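Local atomic coordinates of PTS-dependent dihydroxyacetone kinase operon regulatory protein (PDB entry 4LRZ), a protein that activates transcription of the dhaKLM operon from a sigma-70 promoter and represses its own expression. Residues R48-M53 / C83-N88; F76-T81 / C116-A121. All coordinates share one frame; numbering follows the deposited sequence.

How the contacts relate
Both contacts bear on the antiparallel sheet of the GAF domain, in which strands 84-89 and 74-79 are neighbours, and their centres lie about 12 Å apart. Contact 1 packs the junction of helices 40-49 and 51-66 against strand 84-89; contact 2 packs strand 74-79 against helix 117-124. Along the chain the segments alternate, in the order 48-53, 76-81, 83-88, 116-121, so the two contacts interlock. A salt bridge from R49 NH1 to E80 OE1 (2.9 Å) and a probable hydrogen bond from L85 N to I77 O (2.8 Å) join them. L85 faces helix 51-66, whereas F76 and L78 face helix 117-124, so the contacts cover opposite faces of the sheet in the N-terminal sensor part of the regulator.

Contact 1: R48-M53 / C83-N88; sequences RRKKAM and CILSRN
L85 pushes one methyl, CD1, toward the kink between two helices, where M53 and K50 receive it. The tight part is the methyl pair: M53 CE lies 3.5 Å from L85 CD1, the two side chains crossing at about a right angle. M53 begins well to one side of the strand, with CG anti to its backbone N (chi1 168°), and bends at chi2 and chi3, which brings the terminal methyl round to the leucine; an unbranched, flexible methionine suits such a reach. K50 is the looser partner. Its CB stands 3.9 Å from L85 CD1, and CG and CD pass at slightly greater distances, so the aliphatic stem of the lysine serves as apolar cover while NZ leads away to hydrogen-bond T158 OG1. Here the strand carries a classic beta bulge, L85 and S86 both facing I77 of strand 74-79, in the antiparallel sheet of the GAF domain. K50 also occupies the N-cap position of helix 51-66. Toward the exposed side, the R49 guanidinium has K50 CG 4.2 Å above its plane, over its centre.

Contact 2: F76-T81 / C116-A121; sequences FILDET and CALSLA
L118 spans the gap between helix and strand, and its CD2 methyl meets both F76 and L78. CB leaves the helix pointing neither at the strand nor away from it, and the end of the side chain comes nearer. CG is set beside the backbone N and anti to the carbonyl carbon (chi1 -68°). CB is the stem and CG the branch point; neither comes as near the strand as the methyl CD2. The nearest strand atom to the other methyl, CD1, is F76 CE2, 4.5 Å away, so CD2 carries the contact. CD2 reaches the edge of the F76 ring, near the ring plane, at 4.1 Å from CD2 of F76, and lies 4.2 Å from CD1 of L78. L78 crosses the helix leucine at about a right angle. Leucine suits this place because its branch lies one carbon beyond CB, far enough from the helix to bring CD2 to both F76 and L78, and A162 and C108 add to the apolar surroundings of L118.

At the far end of segment 76-81, D79 OD1 takes the backbone N of T81 at 2.7 Å, from above the carboxylate plane, and T81 OG1 at 3.0 Å on its syn lone pair; C83 N is a further donor. A short acidic side chain can fold back on the chain in this way. An Asx turn at D79-T81 thus opens the connection to strand 84-89, while the leucine-centred packing joins helix 117-124 to the antiparallel 2-1-5-4-3 sheet of the GAF fold.

Contact 1: R48-M53 / C83-N88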
loop_
_atom_site.group_PDB
_atom_site.type_symbol
_atom_site.label_atom_id
_atom_site.label_comp_id
_atom_site.label_asym_id
_atom_site.label_seq_id
_atom_site.Cartn_x
_atom_site.Cartn_y
_atom_site.Cartn_z
ATOM N N ARG F 48 1.002 18.424 14.596
ATOM C CA ARG F 48 0.755 17.191 15.315
ATOM C C ARG F 48 -0.334 16.309 14.679
ATOM O O ARG F 48 -0.098 15.122 14.467
ATOM C CB ARG F 48 0.485 17.467 16.822
ATOM C CG ARG F 48 -0.293 16.361 17.613
ATOM C CD ARG F 48 -0.178 16.480 19.177
ATOM N NE ARG F 48 0.174 17.837 19.601
ATOM C CZ ARG F 48 -0.700 18.810 19.885
ATOM N NH1 ARG F 48 -2.018 18.594 19.826
ATOM N NH2 ARG F 48 -0.252 20.016 20.224
ATOM N N ARG F 49 -1.512 16.833 14.369
ATOM C CA ARG F 49 -2.541 15.926 13.822
ATOM C C ARG F 49 -2.311 15.494 12.348
ATOM O O ARG F 49 -2.950 14.557 11.843
ATOM C CB ARG F 49 -3.952 16.481 14.016
ATOM C CG ARG F 49 -4.202 17.720 13.247
ATOM C CD ARG F 49 -5.693 18.137 13.134
ATOM N NE ARG F 49 -5.688 19.138 12.058
ATOM C CZ ARG F 49 -6.082 18.914 10.799
ATOM N NH1 ARG F 49 -5.940 19.891 9.876
ATOM N NH2 ARG F 49 -6.628 17.726 10.468
ATOM N N LYS F 50 -1.385 16.155 11.678
ATOM C CA LYS F 50 -1.047 15.777 10.316
ATOM C C LYS F 50 0.191 14.847 10.215
ATOM O O LYS F 50 0.638 14.534 9.121
ATOM C CB LYS F 50 -0.924 17.037 9.489
ATOM C CG LYS F 50 -2.288 17.745 9.387
ATOM C CD LYS F 50 -2.884 17.309 8.114
ATOM C CE LYS F 50 -4.183 16.637 8.233
ATOM N NZ LYS F 50 -4.226 15.858 6.957
ATOM N N LYS F 51 0.692 14.415 11.378
ATOM C CA LYS F 51 1.910 13.658 11.546
ATOM C C LYS F 51 2.028 12.504 10.525
ATOM O O LYS F 51 3.018 12.425 9.796
ATOM C CB LYS F 51 1.981 13.106 12.979
ATOM C CG LYS F 51 3.359 12.492 13.388
ATOM C CD LYS F 51 3.200 11.332 14.456
ATOM C CE LYS F 51 3.440 11.760 15.904
ATOM N NZ LYS F 51 4.900 11.945 16.284
ATOM N N ALA F 52 0.992 11.668 10.446
ATOM C CA ALA F 52 1.033 10.497 9.608
ATOM C C ALA F 52 1.311 10.883 8.152
ATOM O O ALA F 52 2.276 10.395 7.558
ATOM C CB ALA F 52 -0.237 9.655 9.768
ATOM N N MET F 53 0.514 11.780 7.587
ATOM C CA MET F 53 0.749 12.219 6.211
ATOM C C MET F 53 2.086 12.992 6.097
ATOM O O MET F 53 2.773 12.920 5.085
ATOM C CB MET F 53 -0.442 13.049 5.690
ATOM C CG MET F 53 -0.204 13.827 4.347
ATOM S SD MET F 53 -0.550 15.654 4.411
ATOM C CE MET F 53 0.143 15.967 6.025
ATOM N N CYS F 83 -2.885 25.022 4.548
ATOM C CA CYS F 83 -1.850 25.515 5.442
ATOM C C CYS F 83 -0.531 24.808 5.146
ATOM O O CYS F 83 -0.486 23.549 5.124
ATOM C CB CYS F 83 -2.261 25.257 6.892
ATOM S SG CYS F 83 -1.153 25.986 8.133
ATOM N N ILE F 84 0.536 25.596 4.904
ATOM C CA ILE F 84 1.865 25.031 4.625
ATOM C C ILE F 84 2.418 24.336 5.861
ATOM O O ILE F 84 2.628 24.959 6.902
ATOM C CB ILE F 84 2.857 26.071 4.129
ATOM C CG1 ILE F 84 2.399 26.621 2.785
ATOM C CG2 ILE F 84 4.227 25.415 3.948
ATOM C CD1 ILE F 84 3.342 27.555 2.158
ATOM N N LEU F 85 2.637 23.031 5.743
ATOM C CA LEU F 85 3.134 22.202 6.860
ATOM C C LEU F 85 4.678 22.062 6.830
ATOM O O LEU F 85 5.332 22.059 7.873
ATOM C CB LEU F 85 2.478 20.813 6.822
ATOM C CG LEU F 85 0.956 20.768 7.041
ATOM C CD1 LEU F 85 0.431 19.386 6.726
ATOM C CD2 LEU F 85 0.584 21.152 8.479
ATOM N N SER F 86 5.234 21.938 5.619
ATOM C CA SER F 86 6.683 21.780 5.426
ATOM C C SER F 86 7.121 22.283 4.057
ATOM O O SER F 86 6.356 22.226 3.081
ATOM C CB SER F 86 7.033 20.306 5.531
ATOM O OG SER F 86 8.375 20.124 5.977
ATOM N N ARG F 87 8.356 22.771 3.989
ATOM C CA ARG F 87 8.955 23.245 2.751
ATOM C C ARG F 87 10.372 22.680 2.580
ATOM O O ARG F 87 11.104 22.554 3.550
ATOM C CB ARG F 87 9.049 24.779 2.793
ATOM C CG ARG F 87 7.717 25.476 3.029
ATOM C CD ARG F 87 7.802 26.527 4.129
ATOM N NE ARG F 87 8.841 27.482 3.845
ATOM C CZ ARG F 87 10.019 27.512 4.456
ATOM N NH1 ARG F 87 10.309 26.641 5.441
ATOM N NH2 ARG F 87 10.890 28.432 4.091
ATOM N N ASN F 88 10.785 22.381 1.363
ATOM C CA ASN F 88 12.187 22.045 1.142
ATOM C C ASN F 88 12.513 22.352 -0.292
ATOM O O ASN F 88 11.628 22.843 -1.009
ATOM C CB ASN F 88 12.528 20.589 1.534
ATOM C CG ASN F 88 11.914 19.596 0.612
ATOM O OD1 ASN F 88 12.578 18.694 0.095
ATOM N ND2 ASN F 88 10.644 19.755 0.370
#

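Contact 2: F76-T81 / C116-A121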
loop_
_atom_site.group_PDB
_atom_site.type_symbol
_atom_site.label_atom_id
_atom_site.label_comp_id
_atom_site.label_asym_id
_atom_site.label_seq_id
_atom_site.Cartn_x
_atom_site.Cartn_y
_atom_site.Cartn_z
ATOM N N PHE F 76 6.404 21.971 -1.383
ATOM C CA PHE F 76 5.582 22.235 -0.222
ATOM C C PHE F 76 4.677 21.039 0.082
ATOM O O PHE F 76 4.135 20.434 -0.825
ATOM C CB PHE F 76 4.608 23.407 -0.530
ATOM C CG PHE F 76 5.241 24.801 -0.644
ATOM C CD1 PHE F 76 6.531 25.077 -0.221
ATOM C CD2 PHE F 76 4.440 25.880 -1.100
ATOM C CE1 PHE F 76 7.048 26.389 -0.299
ATOM C CE2 PHE F 76 4.925 27.204 -1.161
ATOM C CZ PHE F 76 6.247 27.449 -0.758
ATOM N N ILE F 77 4.466 20.737 1.358
ATOM C CA ILE F 77 3.299 19.944 1.756
ATOM C C ILE F 77 2.270 20.891 2.423
ATOM O O ILE F 77 2.646 21.662 3.277
ATOM C CB ILE F 77 3.628 18.871 2.812
ATOM C CG1 ILE F 77 5.092 18.541 2.793
ATOM C CG2 ILE F 77 2.713 17.630 2.609
ATOM C CD1 ILE F 77 5.403 16.963 3.023
ATOM N N LEU F 78 0.997 20.832 2.029
ATOM C CA LEU F 78 -0.038 21.618 2.683
ATOM C C LEU F 78 -1.091 20.667 3.260
ATOM O O LEU F 78 -1.338 19.590 2.666
ATOM C CB LEU F 78 -0.690 22.626 1.730
ATOM C CG LEU F 78 0.215 23.640 0.981
ATOM C CD1 LEU F 78 0.648 23.068 -0.370
ATOM C CD2 LEU F 78 -0.509 24.930 0.733
ATOM N N ASP F 79 -1.745 21.074 4.366
ATOM C CA ASP F 79 -2.836 20.260 4.932
ATOM C C ASP F 79 -4.131 20.463 4.148
ATOM O O ASP F 79 -4.120 21.211 3.173
ATOM C CB ASP F 79 -3.003 20.468 6.441
ATOM C CG ASP F 79 -3.733 21.728 6.778
ATOM O OD1 ASP F 79 -4.079 22.535 5.888
ATOM O OD2 ASP F 79 -4.040 21.908 7.974
ATOM N N GLU F 80 -5.240 19.834 4.557
ATOM C CA GLU F 80 -6.453 20.021 3.786
ATOM C C GLU F 80 -6.981 21.460 3.754
ATOM O O GLU F 80 -7.863 21.730 2.961
ATOM C CB GLU F 80 -7.633 19.087 4.138
ATOM C CG GLU F 80 -7.954 18.478 5.553
ATOM C CD GLU F 80 -7.161 18.951 6.756
ATOM O OE1 GLU F 80 -7.756 19.587 7.637
ATOM O OE2 GLU F 80 -5.966 18.623 6.863
ATOM N N THR F 81 -6.492 22.363 4.610
ATOM C CA THR F 81 -6.999 23.761 4.589
ATOM C C THR F 81 -6.036 24.713 3.876
ATOM O O THR F 81 -6.066 25.902 4.139
ATOM C CB THR F 81 -7.274 24.331 6.018
ATOM O OG1 THR F 81 -6.036 24.736 6.607
ATOM C CG2 THR F 81 -7.950 23.289 6.958
ATOM N N CYS F 116 -4.575 30.129 -7.706
ATOM C CA CYS F 116 -3.266 29.522 -7.579
ATOM C C CYS F 116 -3.428 28.023 -7.380
ATOM O O CYS F 116 -4.282 27.577 -6.613
ATOM C CB CYS F 116 -2.506 30.115 -6.372
ATOM S SG CYS F 116 -0.781 29.620 -6.316
ATOM N N ALA F 117 -2.586 27.242 -8.047
ATOM C CA ALA F 117 -2.588 25.798 -7.903
ATOM C C ALA F 117 -2.626 25.350 -6.414
ATOM O O ALA F 117 -3.298 24.370 -6.052
ATOM C CB ALA F 117 -1.369 25.217 -8.639
ATOM N N LEU F 118 -1.904 26.076 -5.562
ATOM C CA LEU F 118 -1.824 25.757 -4.133
ATOM C C LEU F 118 -3.211 25.497 -3.546
ATOM O O LEU F 118 -3.363 24.614 -2.662
ATOM C CB LEU F 118 -1.172 26.907 -3.359
ATOM C CG LEU F 118 0.283 27.193 -3.607
ATOM C CD1 LEU F 118 0.820 28.245 -2.680
ATOM C CD2 LEU F 118 1.091 25.866 -3.416
ATOM N N SER F 119 -4.223 26.256 -4.007
ATOM C CA SER F 119 -5.626 25.961 -3.585
ATOM C C SER F 119 -6.458 25.282 -4.642
ATOM O O SER F 119 -7.315 24.477 -4.329
ATOM C CB SER F 119 -6.372 27.235 -3.103
ATOM O OG SER F 119 -6.492 28.221 -4.130
ATOM N N LEU F 120 -6.249 25.622 -5.901
ATOM C CA LEU F 120 -7.160 25.161 -6.939
ATOM C C LEU F 120 -7.109 23.637 -7.077
ATOM O O LEU F 120 -8.074 22.997 -7.531
ATOM C CB LEU F 120 -6.769 25.789 -8.250
ATOM C CG LEU F 120 -7.812 26.441 -9.112
ATOM C CD1 LEU F 120 -7.259 26.449 -10.550
ATOM C CD2 LEU F 120 -9.250 25.831 -8.989
ATOM N N ALA F 121 -5.991 23.041 -6.675
ATOM C CA ALA F 121 -5.892 21.589 -6.765
ATOM C C ALA F 121 -6.934 20.910 -5.891
ATOM O O ALA F 121 -7.630 20.011 -6.365
ATOM C CB ALA F 121 -4.475 21.092 -6.438
#